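Local coordinates for protein hexokinase (Schistosoma mansoni, PDB 1BDG) that transfers a phosphoryl group from ATP to the 6-position of glucose and probably other hexoses, the reaction by which these sugars enter glycolysis, at residues Val24-Ile29 and Ala374-Gly379; Arg99-Pro104 and Ala120-Asp125; Ser111-Phe116 and Gln179-Lys184. All blocks are in the same frame, centred on the assembly; numbering follows the deposited sequence.

Contact 1: residues Val24-Ile29 and Ala374-Gly379; sequences VDYEEI and AAYLAG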
loop_
_atom_site.group_PDB
_atom_site.type_symbol
_atom_site.label_atom_id
_atom_site.label_comp_id
_atom_site.label_asym_id
_atom_site.label_seq_id
_atom_site.Cartn_x
_atom_site.Cartn_y
_atom_site.Cartn_z
ATOM N N VAL A 24 2.382 18.278 -16.501
ATOM C CA VAL A 24 1.827 17.678 -17.701
ATOM C C VAL A 24 2.058 16.175 -17.654
ATOM O O VAL A 24 1.166 15.401 -18.013
ATOM C CB VAL A 24 2.405 18.270 -19.024
ATOM C CG1 VAL A 24 1.676 17.638 -20.213
ATOM C CG2 VAL A 24 2.252 19.807 -19.056
ATOM N N ASP A 25 3.216 15.748 -17.154
ATOM C CA ASP A 25 3.485 14.320 -17.093
ATOM C C ASP A 25 2.421 13.639 -16.256
ATOM O O ASP A 25 1.763 12.715 -16.722
ATOM C CB ASP A 25 4.886 14.035 -16.554
ATOM C CG ASP A 25 5.980 14.389 -17.547
ATOM O OD1 ASP A 25 5.720 14.378 -18.766
ATOM O OD2 ASP A 25 7.116 14.658 -17.112
ATOM N N TYR A 26 2.187 14.148 -15.054
ATOM C CA TYR A 26 1.184 13.573 -14.171
ATOM C C TYR A 26 -0.216 13.601 -14.779
ATOM O O TYR A 26 -0.951 12.627 -14.666
ATOM C CB TYR A 26 1.235 14.252 -12.807
ATOM C CG TYR A 26 2.555 14.027 -12.127
ATOM C CD1 TYR A 26 3.052 12.743 -11.971
ATOM C CD2 TYR A 26 3.333 15.091 -11.687
ATOM C CE1 TYR A 26 4.293 12.516 -11.407
ATOM C CE2 TYR A 26 4.581 14.872 -11.112
ATOM C CZ TYR A 26 5.051 13.574 -10.984
ATOM O OH TYR A 26 6.288 13.317 -10.472
ATOM N N GLU A 27 -0.577 14.696 -15.446
ATOM C CA GLU A 27 -1.891 14.773 -16.096
ATOM C C GLU A 27 -2.043 13.508 -16.966
ATOM O O GLU A 27 -3.062 12.830 -16.926
ATOM C CB GLU A 27 -2.010 16.047 -16.959
ATOM C CG GLU A 27 -1.905 17.365 -16.160
ATOM C CD GLU A 27 -1.928 18.655 -17.016
ATOM O OE1 GLU A 27 -1.447 18.648 -18.174
ATOM O OE2 GLU A 27 -2.389 19.703 -16.509
ATOM N N GLU A 28 -0.973 13.143 -17.662
ATOM C CA GLU A 28 -0.955 11.974 -18.523
ATOM C C GLU A 28 -1.007 10.641 -17.780
ATOM O O GLU A 28 -1.795 9.774 -18.147
ATOM C CB GLU A 28 0.286 11.987 -19.379
ATOM C CG GLU A 28 0.305 10.892 -20.399
ATOM C CD GLU A 28 0.192 11.462 -21.770
ATOM O OE1 GLU A 28 0.882 12.499 -22.000
ATOM O OE2 GLU A 28 -0.596 10.904 -22.592
ATOM N N ILE A 29 -0.133 10.432 -16.796
ATOM C CA ILE A 29 -0.168 9.169 -16.040
ATOM C C ILE A 29 -1.632 8.981 -15.626
ATOM O O ILE A 29 -2.271 7.991 -15.985
ATOM C CB ILE A 29 0.745 9.200 -14.782
ATOM C CG1 ILE A 29 2.210 9.068 -15.186
ATOM C CG2 ILE A 29 0.362 8.109 -13.802
ATOM C CD1 ILE A 29 2.907 10.386 -15.416
ATOM N N ALA A 374 7.277 10.233 -5.787
ATOM C CA ALA A 374 6.463 9.215 -5.152
ATOM C C ALA A 374 5.126 9.815 -4.775
ATOM O O ALA A 374 4.083 9.373 -5.254
ATOM C CB ALA A 374 7.168 8.699 -3.936
ATOM N N ALA A 375 5.174 10.874 -3.963
ATOM C CA ALA A 375 3.968 11.569 -3.500
ATOM C C ALA A 375 3.127 12.026 -4.685
ATOM O O ALA A 375 1.957 11.676 -4.794
ATOM C CB ALA A 375 4.338 12.763 -2.610
ATOM N N TYR A 376 3.741 12.753 -5.605
ATOM C CA TYR A 376 3.042 13.229 -6.783
ATOM C C TYR A 376 2.357 12.101 -7.543
ATOM O O TYR A 376 1.261 12.281 -8.056
ATOM C CB TYR A 376 4.008 13.964 -7.701
ATOM C CG TYR A 376 4.434 15.310 -7.189
ATOM C CD1 TYR A 376 3.729 15.944 -6.170
ATOM C CD2 TYR A 376 5.528 15.965 -7.731
ATOM C CE1 TYR A 376 4.097 17.191 -5.712
ATOM C CE2 TYR A 376 5.909 17.217 -7.274
ATOM C CZ TYR A 376 5.185 17.820 -6.263
ATOM O OH TYR A 376 5.558 19.046 -5.792
ATOM N N LEU A 377 2.988 10.934 -7.618
ATOM C CA LEU A 377 2.365 9.826 -8.326
ATOM C C LEU A 377 1.054 9.393 -7.650
ATOM O O LEU A 377 0.027 9.260 -8.324
ATOM C CB LEU A 377 3.339 8.657 -8.505
ATOM C CG LEU A 377 4.397 8.780 -9.613
ATOM C CD1 LEU A 377 5.326 7.587 -9.623
ATOM C CD2 LEU A 377 3.723 8.912 -10.957
ATOM N N ALA A 378 1.063 9.252 -6.323
ATOM C CA ALA A 378 -0.139 8.855 -5.575
ATOM C C ALA A 378 -1.185 9.948 -5.754
ATOM O O ALA A 378 -2.388 9.662 -5.909
ATOM C CB ALA A 378 0.187 8.680 -4.109
ATOM N N GLY A 379 -0.695 11.189 -5.781
ATOM C CA GLY A 379 -1.536 12.356 -5.963
ATOM C C GLY A 379 -2.248 12.330 -7.300
ATOM O O GLY A 379 -3.422 12.682 -7.392
#
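The first torsion of Y26 (chi1 -63°) sets CG anti to the carbonyl carbon and swings the ring across to CB of Y376; the like torsion of Y376 (chi1 -72°) leads its own ring away, so that CB, held by the backbone, is what meets the Y26 face. The setting is a helix-helix packing in the actin-like ATPase fold of hexokinase: helix 23-41, near the start of the chain, lies against helix 357-389 of the large domain. Over these short segments the axes come within 9.9 Å and cross at -45°, a separation that a large flat side chain can bridge.

Y26 is that side chain. One face of its ring receives CB of Y376 in a CH-pi contact, with CB 3.9 Å from the ring centroid. The nearest single atom is CZ of Y26, 3.5 Å from the same CB. The two tyrosine rings meet obliquely, neither stacked nor edge-to-face, and the OH of Y26 lies in the plane of the Y376 ring at its edge. L377 runs roughly perpendicular to Y26. Its branch lets one methyl, CD2, meet the edge of the Y26 ring near its plane, while L377 also packs on M285 and V286 of helix 283-286.

The Y26 ring is broad enough to offer a face to Y376 and an edge to L377 while M416 of helix 409-420 and L21 pack on it too. R412 touches Y376. I29, nearly one turn after Y26, extends the apolar surface: its CG2 lies 4.5 Å from CD2 of L377, the methyl whose closer neighbour is CE1 of Y26 at 3.7 Å.

Contact 2: residues Arg99-Pro104 and Ala120-Asp125; sequences RTYCIP and AETLAD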
loop_
_atom_site.group_PDB
_atom_site.type_symbol
_atom_site.label_atom_id
_atom_site.label_comp_id
_atom_site.label_asym_id
_atom_site.label_seq_id
_atom_site.Cartn_x
_atom_site.Cartn_y
_atom_site.Cartn_z
ATOM N N ARG A 99 -3.287 -6.692 19.290
ATOM C CA ARG A 99 -1.876 -7.040 19.359
ATOM C C ARG A 99 -1.256 -6.996 17.952
ATOM O O ARG A 99 -1.963 -6.918 16.942
ATOM C CB ARG A 99 -1.681 -8.435 19.947
ATOM C CG ARG A 99 -1.983 -8.530 21.404
ATOM C CD ARG A 99 -1.136 -9.603 22.040
ATOM N NE ARG A 99 -1.619 -9.895 23.382
ATOM C CZ ARG A 99 -1.321 -10.983 24.076
ATOM N NH1 ARG A 99 -0.530 -11.920 23.566
ATOM N NH2 ARG A 99 -1.831 -11.129 25.293
ATOM N N THR A 100 0.069 -7.054 17.900
ATOM C CA THR A 100 0.804 -7.050 16.649
ATOM C C THR A 100 1.835 -8.153 16.820
ATOM O O THR A 100 2.608 -8.137 17.791
ATOM C CB THR A 100 1.495 -5.702 16.457
ATOM O OG1 THR A 100 0.497 -4.678 16.308
ATOM C CG2 THR A 100 2.383 -5.724 15.250
ATOM N N TYR A 101 1.787 -9.160 15.953
ATOM C CA TYR A 101 2.722 -10.272 16.027
ATOM C C TYR A 101 3.745 -10.207 14.899
ATOM O O TYR A 101 3.401 -9.986 13.723
ATOM C CB TYR A 101 1.977 -11.609 15.943
ATOM C CG TYR A 101 1.252 -12.046 17.202
ATOM C CD1 TYR A 101 -0.061 -11.639 17.460
ATOM C CD2 TYR A 101 1.863 -12.923 18.102
ATOM C CE1 TYR A 101 -0.746 -12.101 18.577
ATOM C CE2 TYR A 101 1.188 -13.390 19.222
ATOM C CZ TYR A 101 -0.113 -12.981 19.456
ATOM O OH TYR A 101 -0.768 -13.468 20.562
ATOM N N CYS A 102 5.005 -10.382 15.253
ATOM C CA CYS A 102 6.065 -10.362 14.257
ATOM C C CYS A 102 5.931 -11.685 13.529
ATOM O O CYS A 102 5.516 -12.670 14.135
ATOM C CB CYS A 102 7.418 -10.337 14.948
ATOM S SG CYS A 102 7.657 -11.874 15.877
ATOM N N ILE A 103 6.263 -11.712 12.238
ATOM C CA ILE A 103 6.183 -12.938 11.449
ATOM C C ILE A 103 7.584 -13.318 10.988
ATOM O O ILE A 103 8.294 -12.489 10.426
ATOM C CB ILE A 103 5.266 -12.752 10.227
ATOM C CG1 ILE A 103 3.835 -12.488 10.678
ATOM C CG2 ILE A 103 5.269 -13.990 9.361
ATOM C CD1 ILE A 103 2.842 -12.414 9.526
ATOM N N PRO A 104 8.005 -14.577 11.217
ATOM C CA PRO A 104 9.344 -15.011 10.799
ATOM C C PRO A 104 9.538 -14.969 9.273
ATOM O O PRO A 104 8.704 -15.440 8.512
ATOM C CB PRO A 104 9.422 -16.439 11.341
ATOM C CG PRO A 104 8.459 -16.438 12.495
ATOM C CD PRO A 104 7.315 -15.653 11.950
ATOM N N ALA A 120 -3.168 -18.853 12.777
ATOM C CA ALA A 120 -4.005 -19.441 13.819
ATOM C C ALA A 120 -3.223 -19.597 15.146
ATOM O O ALA A 120 -3.708 -19.164 16.195
ATOM C CB ALA A 120 -4.562 -20.771 13.360
ATOM N N GLU A 121 -2.014 -20.175 15.089
ATOM C CA GLU A 121 -1.154 -20.379 16.268
ATOM C C GLU A 121 -1.209 -19.098 17.112
ATOM O O GLU A 121 -1.576 -19.125 18.284
ATOM C CB GLU A 121 0.298 -20.636 15.807
ATOM C CG GLU A 121 1.284 -21.242 16.847
ATOM C CD GLU A 121 1.960 -20.219 17.797
ATOM O OE1 GLU A 121 1.350 -19.915 18.859
ATOM O OE2 GLU A 121 3.112 -19.764 17.506
ATOM N N THR A 122 -0.936 -17.977 16.445
ATOM C CA THR A 122 -0.928 -16.637 17.027
ATOM C C THR A 122 -2.266 -16.177 17.622
ATOM O O THR A 122 -2.343 -15.864 18.815
ATOM C CB THR A 122 -0.444 -15.633 15.977
ATOM O OG1 THR A 122 0.968 -15.417 16.128
ATOM C CG2 THR A 122 -1.190 -14.328 16.084
ATOM N N LEU A 123 -3.309 -16.099 16.795
ATOM C CA LEU A 123 -4.644 -15.690 17.262
ATOM C C LEU A 123 -5.060 -16.439 18.534
ATOM O O LEU A 123 -5.654 -15.847 19.443
ATOM C CB LEU A 123 -5.686 -15.947 16.164
ATOM C CG LEU A 123 -7.171 -15.894 16.528
ATOM C CD1 LEU A 123 -7.559 -14.485 16.952
ATOM C CD2 LEU A 123 -8.004 -16.349 15.342
ATOM N N ALA A 124 -4.726 -17.728 18.595
ATOM C CA ALA A 124 -5.074 -18.557 19.747
ATOM C C ALA A 124 -4.495 -17.970 21.027
ATOM O O ALA A 124 -5.207 -17.830 22.041
ATOM C CB ALA A 124 -4.578 -19.977 19.552
ATOM N N ASP A 125 -3.213 -17.601 20.963
ATOM C CA ASP A 125 -2.511 -17.010 22.108
ATOM C C ASP A 125 -3.348 -15.842 22.637
ATOM O O ASP A 125 -3.742 -15.821 23.794
ATOM C CB ASP A 125 -1.125 -16.531 21.666
ATOM C CG ASP A 125 -0.249 -16.105 22.826
ATOM O OD1 ASP A 125 0.266 -16.992 23.556
ATOM O OD2 ASP A 125 -0.073 -14.877 23.000
#
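Y101 and T122 run antiparallel past one another, and the threonine methyl CG2 settles over one face of the tyrosine ring. It lies 3.4 Å from the ring centroid, displaced somewhat toward the rim, in a CH-pi contact. OG1 of T122, the other branch, comes 3.3 Å from CD2 of Y101. A small beta-branched residue suits this place because both branches can lie against the ring while the helix stays close to the strand.

The far end of the ring has a polar partner. The OH of Y101 donates a hydrogen bond to OD2 of D125 at 2.9 Å, the ring and carboxylate planes nearly perpendicular. It approaches OD2 from the anti side, tilted 17° from the carboxylate plane. A chi1 of -171° puts CG of D125 opposite its backbone N and carries the carboxylate toward the strand. R99, extended from CG to NE, brings NH1 within 3.0 Å of D125 OD2 in a salt bridge. That oxygen lies at the guanidinium edge, near its plane, with the two planes 67° apart. One carboxylate oxygen therefore serves both strand residues, and the arginine would be expected to favour its negative charge.

This is strand-helix packing in the small domain. Strand 95-101 is an outer strand of the five-stranded sheet, paired with strand 80-87, whose Y80 and V82 also touch T122; F126 of helix 112-129 packs on R99 and Y101.

Contact 3: residues Ser111-Phe116 and Gln179-Lys184; sequences SGTELF and QTELDK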
loop_
_atom_site.group_PDB
_atom_site.type_symbol
_atom_site.label_atom_id
_atom_site.label_comp_id
_atom_site.label_asym_id
_atom_site.label_seq_id
_atom_site.Cartn_x
_atom_site.Cartn_y
_atom_site.Cartn_z
ATOM N N SER A 111 5.519 -22.921 2.921
ATOM C CA SER A 111 4.218 -23.404 2.473
ATOM C C SER A 111 3.067 -22.524 2.991
ATOM O O SER A 111 3.217 -21.814 3.990
ATOM C CB SER A 111 4.012 -24.884 2.839
ATOM O OG SER A 111 3.886 -25.075 4.241
ATOM N N GLY A 112 1.924 -22.596 2.312
ATOM C CA GLY A 112 0.769 -21.804 2.675
ATOM C C GLY A 112 0.210 -22.236 3.996
ATOM O O GLY A 112 -0.118 -21.400 4.851
ATOM N N THR A 113 0.089 -23.551 4.149
ATOM C CA THR A 113 -0.429 -24.174 5.373
ATOM C C THR A 113 0.439 -23.740 6.574
ATOM O O THR A 113 -0.067 -23.479 7.666
ATOM C CB THR A 113 -0.447 -25.737 5.235
ATOM O OG1 THR A 113 0.887 -26.233 5.010
ATOM C CG2 THR A 113 -1.317 -26.140 4.053
ATOM N N GLU A 114 1.742 -23.616 6.339
ATOM C CA GLU A 114 2.668 -23.192 7.375
ATOM C C GLU A 114 2.431 -21.711 7.767
ATOM O O GLU A 114 2.526 -21.348 8.956
ATOM C CB GLU A 114 4.105 -23.422 6.915
ATOM N N LEU A 115 2.151 -20.852 6.786
ATOM C CA LEU A 115 1.878 -19.450 7.095
ATOM C C LEU A 115 0.502 -19.399 7.766
ATOM O O LEU A 115 0.361 -18.914 8.891
ATOM C CB LEU A 115 1.901 -18.587 5.827
ATOM C CG LEU A 115 1.651 -17.068 5.892
ATOM C CD1 LEU A 115 2.785 -16.362 6.645
ATOM C CD2 LEU A 115 1.548 -16.515 4.485
ATOM N N PHE A 116 -0.505 -19.972 7.113
ATOM C CA PHE A 116 -1.848 -19.979 7.681
ATOM C C PHE A 116 -1.956 -20.689 9.017
ATOM O O PHE A 116 -2.884 -20.445 9.803
ATOM C CB PHE A 116 -2.857 -20.495 6.673
ATOM C CG PHE A 116 -3.333 -19.434 5.746
ATOM C CD1 PHE A 116 -4.353 -18.580 6.127
ATOM C CD2 PHE A 116 -2.702 -19.221 4.529
ATOM C CE1 PHE A 116 -4.731 -17.535 5.326
ATOM C CE2 PHE A 116 -3.080 -18.166 3.724
ATOM C CZ PHE A 116 -4.096 -17.323 4.128
ATOM N N GLN A 179 -9.683 -20.819 7.617
ATOM C CA GLN A 179 -10.723 -21.590 8.291
ATOM C C GLN A 179 -10.277 -23.034 8.644
ATOM O O GLN A 179 -10.714 -23.585 9.646
ATOM C CB GLN A 179 -11.975 -21.616 7.428
ATOM C CG GLN A 179 -13.168 -22.215 8.112
ATOM C CD GLN A 179 -13.658 -21.357 9.247
ATOM O OE1 GLN A 179 -14.155 -20.247 9.032
ATOM N NE2 GLN A 179 -13.533 -21.866 10.474
ATOM N N THR A 180 -9.409 -23.634 7.830
ATOM C CA THR A 180 -8.919 -24.985 8.078
ATOM C C THR A 180 -8.006 -24.960 9.294
ATOM O O THR A 180 -8.269 -25.646 10.300
ATOM C CB THR A 180 -8.086 -25.485 6.912
ATOM O OG1 THR A 180 -8.816 -25.314 5.693
ATOM C CG2 THR A 180 -7.702 -26.937 7.111
ATOM N N GLU A 181 -6.940 -24.159 9.210
ATOM C CA GLU A 181 -5.975 -24.033 10.299
ATOM C C GLU A 181 -6.659 -23.606 11.607
ATOM O O GLU A 181 -6.316 -24.114 12.677
ATOM C CB GLU A 181 -4.863 -23.068 9.917
ATOM C CG GLU A 181 -4.178 -23.406 8.585
ATOM C CD GLU A 181 -3.411 -24.755 8.554
ATOM O OE1 GLU A 181 -2.712 -25.124 9.535
ATOM O OE2 GLU A 181 -3.471 -25.439 7.508
ATOM N N LEU A 182 -7.652 -22.724 11.530
ATOM C CA LEU A 182 -8.367 -22.299 12.725
ATOM C C LEU A 182 -9.028 -23.508 13.364
ATOM O O LEU A 182 -8.990 -23.679 14.586
ATOM C CB LEU A 182 -9.429 -21.264 12.384
ATOM C CG LEU A 182 -8.997 -19.920 11.800
ATOM C CD1 LEU A 182 -10.235 -19.086 11.545
ATOM C CD2 LEU A 182 -8.066 -19.192 12.738
ATOM N N ASP A 183 -9.627 -24.355 12.534
ATOM C CA ASP A 183 -10.295 -25.573 13.009
ATOM C C ASP A 183 -9.262 -26.550 13.628
ATOM O O ASP A 183 -9.490 -27.123 14.697
ATOM C CB ASP A 183 -11.065 -26.256 11.853
ATOM C CG ASP A 183 -12.243 -25.423 11.347
ATOM O OD1 ASP A 183 -12.736 -24.542 12.085
ATOM O OD2 ASP A 183 -12.667 -25.644 10.197
ATOM N N LYS A 184 -8.106 -26.687 12.978
ATOM C CA LYS A 184 -7.044 -27.564 13.458
ATOM C C LYS A 184 -6.468 -27.027 14.776
ATOM O O LYS A 184 -5.488 -27.559 15.291
ATOM C CB LYS A 184 -5.933 -27.695 12.398
ATOM C CG LYS A 184 -6.364 -28.370 11.085
#
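E181 lies across F116 and T113 of helix 112-129, and its side chain can be followed atom by atom. CB of E181 rests against the backbone of F116, 3.3 Å from F116 O. CG of E181, set anti to the carbonyl carbon by a chi1 of -53°, lies 3.7 Å from CB of F116 and similarly near its carbonyl group, so the aliphatic part of the glutamate lies against the helix surface. The chain then bends at chi2 (-64°) and turns the carboxylate back toward T113. CD of E181 comes 3.7 Å from O of T113. OE1 of E181 stands 3.6 Å from the same T113 O; here two oxygens face each other without a hydrogen bond, an approach that is probably not attractive in itself. OE2 of E181 finishes beside T113, 3.8 Å from its CB.

Glutamate fits here because its methylene groups can pack against the neighbouring helix while its charged end stays at the partly exposed margin. K117, one residue beyond F116, also packs on E181. T113 suits the exposed start of its helix, where its OG1 forms a weak hydrogen bond with OG of S111, the N-cap residue. The F116 ring leads away from E181 and lies in a buried place among V174, L177 and L178 of the other helix, as suits a large aromatic group.

The contact thus joins the N-terminal part of helix 112-129 to the C-terminal part of helix 174-183. Both helices pack against the small-domain sheet: L182 touches A120 and L123 of the first helix as well as V189 on strand 189-195, and Q179 touches V192 of that same edge strand.

Along the chain the segments of contacts 2 and 3 alternate, and both contacts are nested within the long loop closed by contact 1. Contacts 2 and 3 touch, share helix 112-129 and have centres 13 Å apart. Contact 2 joins that helix to outer strand 95-101; contact 3 joins it to helix 174-183, which packs on the other outer strand, 189-195. The sheet's 3-2-1-4-5 order is that of the ribonuclease H-like fold. Contact 1 lies across the chain's centre, about 38 and 41 Å from contacts 2 and 3 between centres, fastening an N-terminal helix to the large domain. Glucose binds between the two domains, which in hexokinases close around it, so each contact belongs to one side of that cleft.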